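PDB 2IRU: multifunctional non-homologous end joining DNA repair protein LigD from Mycobacterium tuberculosis, which probably repairs DNA double-strand breaks together with Ku by non-homologous end joining, and is represented here by its primase-like polymerase domain. Local coordinates for residues Ile32-Tyr36 and Leu102-Ala106; Ala48-Arg54 and Tyr93-Asp97. All coordinates share one frame. Residues are numbered along the deposited sequence.

Contact 1 of 2, residues Ile32-Tyr36 and Leu102-Ala106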
loop_
_atom_site.group_PDB
_atom_site.type_symbol
_atom_site.label_atom_id
_atom_site.label_comp_id
_atom_site.label_asym_id
_atom_site.label_seq_id
_atom_site.Cartn_x
_atom_site.Cartn_y
_atom_site.Cartn_z
ATOM N N ILE A 32 -14.869 -8.520 -7.148
ATOM C CA ILE A 32 -13.438 -8.295 -6.892
ATOM C C ILE A 32 -12.580 -8.485 -8.157
ATOM O O ILE A 32 -11.643 -7.694 -8.437
ATOM C CB ILE A 32 -13.014 -9.159 -5.666
ATOM C CG1 ILE A 32 -13.851 -8.762 -4.410
ATOM C CG2 ILE A 32 -11.539 -9.137 -5.413
ATOM C CD1 ILE A 32 -13.818 -7.322 -4.031
ATOM N N PHE A 33 -12.920 -9.524 -8.923
ATOM C CA PHE A 33 -12.262 -9.808 -10.208
ATOM C C PHE A 33 -12.385 -8.591 -11.128
ATOM O O PHE A 33 -11.406 -8.106 -11.726
ATOM C CB PHE A 33 -12.918 -11.060 -10.818
ATOM C CG PHE A 33 -12.113 -11.742 -11.926
ATOM C CD1 PHE A 33 -10.969 -12.498 -11.639
ATOM C CD2 PHE A 33 -12.599 -11.730 -13.234
ATOM C CE1 PHE A 33 -10.302 -13.196 -12.678
ATOM C CE2 PHE A 33 -11.926 -12.423 -14.258
ATOM C CZ PHE A 33 -10.785 -13.148 -13.959
ATOM N N ASP A 34 -13.599 -8.049 -11.212
ATOM C CA ASP A 34 -13.818 -6.911 -12.095
ATOM C C ASP A 34 -13.118 -5.686 -11.517
ATOM O O ASP A 34 -12.597 -4.878 -12.248
ATOM C CB ASP A 34 -15.322 -6.662 -12.289
ATOM C CG ASP A 34 -15.949 -7.606 -13.345
ATOM O OD1 ASP A 34 -15.207 -8.343 -14.047
ATOM O OD2 ASP A 34 -17.193 -7.580 -13.490
ATOM N N TYR A 35 -13.108 -5.556 -10.203
ATOM C CA TYR A 35 -12.430 -4.401 -9.613
ATOM C C TYR A 35 -10.944 -4.372 -9.935
ATOM O O TYR A 35 -10.407 -3.337 -10.395
ATOM C CB TYR A 35 -12.648 -4.343 -8.108
ATOM C CG TYR A 35 -11.772 -3.287 -7.489
ATOM C CD1 TYR A 35 -12.119 -1.914 -7.550
ATOM C CD2 TYR A 35 -10.589 -3.645 -6.826
ATOM C CE1 TYR A 35 -11.283 -0.921 -6.941
ATOM C CE2 TYR A 35 -9.728 -2.667 -6.244
ATOM C CZ TYR A 35 -10.085 -1.312 -6.304
ATOM O OH TYR A 35 -9.267 -0.317 -5.791
ATOM N N TYR A 36 -10.271 -5.504 -9.714
ATOM C CA TYR A 36 -8.823 -5.518 -9.930
ATOM C C TYR A 36 -8.522 -5.372 -11.461
ATOM O O TYR A 36 -7.526 -4.744 -11.865
ATOM C CB TYR A 36 -8.209 -6.759 -9.297
ATOM C CG TYR A 36 -7.857 -6.533 -7.839
ATOM C CD1 TYR A 36 -7.021 -5.454 -7.482
ATOM C CD2 TYR A 36 -8.316 -7.376 -6.836
ATOM C CE1 TYR A 36 -6.660 -5.215 -6.157
ATOM C CE2 TYR A 36 -7.956 -7.154 -5.482
ATOM C CZ TYR A 36 -7.118 -6.061 -5.164
ATOM O OH TYR A 36 -6.772 -5.781 -3.845
ATOM N N LEU A 102 -3.015 -9.485 -11.465
ATOM C CA LEU A 102 -4.055 -9.002 -10.546
ATOM C C LEU A 102 -5.319 -9.877 -10.620
ATOM O O LEU A 102 -6.010 -10.036 -9.618
ATOM C CB LEU A 102 -4.389 -7.539 -10.813
ATOM C CG LEU A 102 -3.329 -6.570 -10.309
ATOM C CD1 LEU A 102 -3.499 -5.186 -10.888
ATOM C CD2 LEU A 102 -3.279 -6.510 -8.778
ATOM N N ALA A 103 -5.616 -10.414 -11.801
ATOM C CA ALA A 103 -6.677 -11.436 -11.896
ATOM C C ALA A 103 -6.379 -12.646 -10.972
ATOM O O ALA A 103 -7.284 -13.197 -10.323
ATOM C CB ALA A 103 -6.894 -11.855 -13.328
ATOM N N TRP A 104 -5.107 -13.070 -10.928
ATOM C CA TRP A 104 -4.673 -14.161 -10.020
ATOM C C TRP A 104 -4.861 -13.718 -8.557
ATOM O O TRP A 104 -5.408 -14.456 -7.739
ATOM C CB TRP A 104 -3.190 -14.509 -10.292
ATOM C CG TRP A 104 -2.662 -15.519 -9.350
ATOM C CD1 TRP A 104 -3.014 -16.853 -9.273
ATOM C CD2 TRP A 104 -1.775 -15.272 -8.254
ATOM N NE1 TRP A 104 -2.335 -17.454 -8.235
ATOM C CE2 TRP A 104 -1.560 -16.512 -7.603
ATOM C CE3 TRP A 104 -1.086 -14.127 -7.797
ATOM C CZ2 TRP A 104 -0.708 -16.629 -6.483
ATOM C CZ3 TRP A 104 -0.250 -14.226 -6.708
ATOM C CH2 TRP A 104 -0.044 -15.484 -6.061
ATOM N N ILE A 105 -4.485 -12.482 -8.237
ATOM C CA ILE A 105 -4.705 -11.945 -6.896
ATOM C C ILE A 105 -6.212 -12.075 -6.513
ATOM O O ILE A 105 -6.550 -12.559 -5.429
ATOM C CB ILE A 105 -4.245 -10.494 -6.855
ATOM C CG1 ILE A 105 -2.697 -10.446 -6.793
ATOM C CG2 ILE A 105 -4.911 -9.728 -5.693
ATOM C CD1 ILE A 105 -2.098 -11.022 -5.503
ATOM N N ALA A 106 -7.094 -11.697 -7.424
ATOM C CA ALA A 106 -8.531 -11.770 -7.160
ATOM C C ALA A 106 -8.986 -13.213 -7.010
ATOM O O ALA A 106 -9.706 -13.540 -6.085
ATOM C CB ALA A 106 -9.273 -11.120 -8.295
#
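Two helices, 29-47 and 99-107, of the LigD primase-polymerase domain pack here in nearly antiparallel fashion. The short axes of Ile32-Tyr36 and Leu102-Ala106 run at 156° and approach to 8.6 Å, and the CA atoms pair as Phe33 with Ala106 (5.2 Å) and Tyr36 with Leu102 (5.9 Å). Ile32 starts its side chain toward the other helix, where its CG2 lies 4.2 Å from Ala106 CB, but the end turns off and the side chain also touches Leu246. Phe33 comes closer: its CA is 3.8 Å from Ala106 CB, and with chi1 in the t well the ring reaches along the second helix until CE1 is 3.7 Å from Ala103 CB. One turn later, Tyr36 spreads its ring across three residues. Tyr36 CD2 meets Ala106 CB at 4.1 Å, Tyr36 CD1 meets Leu102 CD2 at 4.1 Å, and Ile105 CG2 lies over one face of the ring, 4.0 Å from Tyr36 CE2. The hydroxyl is hydrogen-bonded to Leu111 O and Leu246 N. Ala106 thus receives Ile32, Phe33 and Tyr36 at once, and its small methyl is consistent with the close CA approach there. The side chains that meet across the 325 Å² interface do so through carbon atoms alone, which implies that burial of hydrocarbon, not polar bonding, joins these two turns.

Contact 2 of 2, residues Ala48-Arg54 and Tyr93-Asp97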
loop_
_atom_site.group_PDB
_atom_site.type_symbol
_atom_site.label_atom_id
_atom_site.label_comp_id
_atom_site.label_asym_id
_atom_site.label_seq_id
_atom_site.Cartn_x
_atom_site.Cartn_y
_atom_site.Cartn_z
ATOM N N ALA A 48 4.786 -2.528 -9.442
ATOM C CA ALA A 48 5.840 -3.056 -10.345
ATOM C C ALA A 48 7.189 -3.137 -9.622
ATOM O O ALA A 48 7.598 -2.214 -8.899
ATOM C CB ALA A 48 5.988 -2.159 -11.568
ATOM N N GLY A 49 7.904 -4.239 -9.869
ATOM C CA GLY A 49 9.250 -4.398 -9.340
ATOM C C GLY A 49 9.312 -4.696 -7.846
ATOM O O GLY A 49 10.409 -4.837 -7.298
ATOM N N ARG A 50 8.149 -4.802 -7.186
ATOM C CA ARG A 50 8.136 -4.987 -5.723
ATOM C C ARG A 50 7.675 -6.396 -5.351
ATOM O O ARG A 50 6.769 -6.932 -6.016
ATOM C CB ARG A 50 7.186 -3.980 -5.083
ATOM C CG ARG A 50 7.607 -2.561 -5.444
ATOM C CD ARG A 50 6.712 -1.463 -4.802
ATOM N NE ARG A 50 7.016 -0.242 -5.544
ATOM C CZ ARG A 50 8.019 0.603 -5.266
ATOM N NH1 ARG A 50 8.769 0.457 -4.158
ATOM N NH2 ARG A 50 8.239 1.628 -6.078
ATOM N N PRO A 51 8.247 -6.984 -4.265
ATOM C CA PRO A 51 7.727 -8.267 -3.782
ATOM C C PRO A 51 6.322 -8.047 -3.230
ATOM O O PRO A 51 6.126 -7.171 -2.384
ATOM C CB PRO A 51 8.685 -8.653 -2.643
ATOM C CG PRO A 51 9.273 -7.278 -2.121
ATOM C CD PRO A 51 9.309 -6.426 -3.394
ATOM N N ALA A 52 5.372 -8.850 -3.701
ATOM C CA ALA A 52 3.960 -8.696 -3.290
ATOM C C ALA A 52 3.613 -9.672 -2.170
ATOM O O ALA A 52 3.563 -10.900 -2.409
ATOM C CB ALA A 52 3.019 -8.920 -4.468
ATOM N N THR A 53 3.385 -9.118 -0.978
ATOM C CA THR A 53 2.773 -9.889 0.139
ATOM C C THR A 53 1.260 -9.908 -0.033
ATOM O O THR A 53 0.676 -8.865 -0.275
ATOM C CB THR A 53 3.191 -9.288 1.499
ATOM O OG1 THR A 53 4.588 -9.510 1.678
ATOM C CG2 THR A 53 2.440 -9.945 2.664
ATOM N N ARG A 54 0.647 -11.089 0.071
ATOM C CA ARG A 54 -0.833 -11.215 -0.019
ATOM C C ARG A 54 -1.441 -11.374 1.364
ATOM O O ARG A 54 -0.816 -11.993 2.222
ATOM C CB ARG A 54 -1.233 -12.460 -0.868
ATOM C CG ARG A 54 -0.956 -12.325 -2.391
ATOM C CD ARG A 54 0.505 -12.510 -2.739
ATOM N NE ARG A 54 0.839 -13.933 -2.605
ATOM C CZ ARG A 54 2.022 -14.436 -2.245
ATOM N NH1 ARG A 54 3.080 -13.645 -2.001
ATOM N NH2 ARG A 54 2.148 -15.777 -2.187
ATOM N N TYR A 93 9.215 -14.167 -3.628
ATOM C CA TYR A 93 7.898 -13.535 -3.745
ATOM C C TYR A 93 7.426 -13.408 -5.183
ATOM O O TYR A 93 8.270 -13.286 -6.064
ATOM C CB TYR A 93 7.985 -12.095 -3.249
ATOM C CG TYR A 93 8.195 -11.878 -1.780
ATOM C CD1 TYR A 93 7.103 -11.541 -0.969
ATOM C CD2 TYR A 93 9.489 -11.923 -1.226
ATOM C CE1 TYR A 93 7.291 -11.258 0.387
ATOM C CE2 TYR A 93 9.677 -11.661 0.133
ATOM C CZ TYR A 93 8.568 -11.334 0.915
ATOM O OH TYR A 93 8.760 -11.050 2.257
ATOM N N PRO A 94 6.080 -13.317 -5.413
ATOM C CA PRO A 94 5.604 -12.951 -6.753
ATOM C C PRO A 94 5.837 -11.448 -6.914
ATOM O O PRO A 94 5.891 -10.729 -5.925
ATOM C CB PRO A 94 4.090 -13.209 -6.694
ATOM C CG PRO A 94 3.727 -13.110 -5.203
ATOM C CD PRO A 94 4.993 -13.418 -4.415
ATOM N N ILE A 95 6.030 -11.005 -8.134
ATOM C CA ILE A 95 6.014 -9.568 -8.465
ATOM C C ILE A 95 4.805 -9.451 -9.405
ATOM O O ILE A 95 4.753 -10.112 -10.421
ATOM C CB ILE A 95 7.308 -9.150 -9.196
ATOM C CG1 ILE A 95 8.544 -9.335 -8.292
ATOM C CG2 ILE A 95 7.167 -7.690 -9.770
ATOM C CD1 ILE A 95 9.822 -9.340 -9.076
ATOM N N ILE A 96 3.846 -8.611 -9.046
ATOM C CA ILE A 96 2.639 -8.461 -9.860
ATOM C C ILE A 96 2.896 -7.308 -10.802
ATOM O O ILE A 96 3.151 -6.191 -10.351
ATOM C CB ILE A 96 1.420 -8.191 -8.951
ATOM C CG1 ILE A 96 1.258 -9.357 -7.936
ATOM C CG2 ILE A 96 0.183 -7.929 -9.782
ATOM C CD1 ILE A 96 1.003 -10.745 -8.534
ATOM N N ASP A 97 2.884 -7.609 -12.106
ATOM C CA ASP A 97 3.340 -6.645 -13.119
ATOM C C ASP A 97 2.520 -6.726 -14.400
ATOM O O ASP A 97 2.922 -6.179 -15.434
ATOM C CB ASP A 97 4.857 -6.804 -13.397
ATOM C CG ASP A 97 5.243 -8.226 -13.816
ATOM O OD1 ASP A 97 4.344 -9.062 -14.125
ATOM O OD2 ASP A 97 6.485 -8.513 -13.855
HETATM O O HOH W 1 7.906 -5.652 -12.428
HETATM O O HOH W 2 4.274 -6.686 -7.019
#
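The backbones of Ala48-Arg54 and Tyr93-Asp97 run antiparallel, as the CA pairs Ala48-Asp97 and Pro51-Ile95 (both 5.2 Å) establish, and link two separate antiparallel sheets of the LigD primase-polymerase (AEP-clan) fold, through the lead-in to strand 53-56 and strand 91-95. One direct backbone bond joins them: Ala52 N donates to Pro94 O (3.0 Å, N-H...O angle 167°). Arg50 O and Ile96 N, 4.5 Å apart, are bridged by water 2, which donates to Arg50 O (2.7 Å) and accepts from Ile96 N (2.8 Å); the backbones bow apart there, to 7.7 Å between the CA atoms of Arg50 and Ile96. Gly49 lies against Ile95, its N 3.5 Å from Ile95 CG2. Pro51 CB lies 3.7 Å from the centroid of the Tyr93 ring and 25° off its normal, a CH-pi contact. Ala52 CB packs 3.9 Å from Ile96 CG1. Thr53 OG1, hydrogen-bonded to Lys69 NZ, lies at the edge of the Tyr93 ring, 3.5 Å from CE1. Arg54 folds back, with Pro94 CG over one face of its guanidinium, which also binds Lys69 O and Gln70 O; Arg54 NH1 donates a hydrogen bond to Ala52 O (2.8 Å) and lies 3.1 Å from Pro94 CD.

Overall arrangement
Contacts 1 and 2 are joined along the chain: helix 29-47 is followed by strand 53-56, and strand 91-95 by helix 99-107, so the same two chain sections meet twice, with centres 15 Å apart. The two interfaces also touch directly. Ile105 CD1 packs 3.6 Å from Arg54 CG, Leu102 CG 3.8 Å from Ile96 CG2, and Trp104, turned away from helix 29-47, brings CE3 to 4.0 Å from Ile96 CD1. Contact 2 lies nearer the predicted substrate site: the side chain of Thr53 is about 4 Å from those of His114 and Thr239, whereas that of Tyr36 in contact 1 is about 9 Å from that of His114 and about 8 Å from that of Arg247.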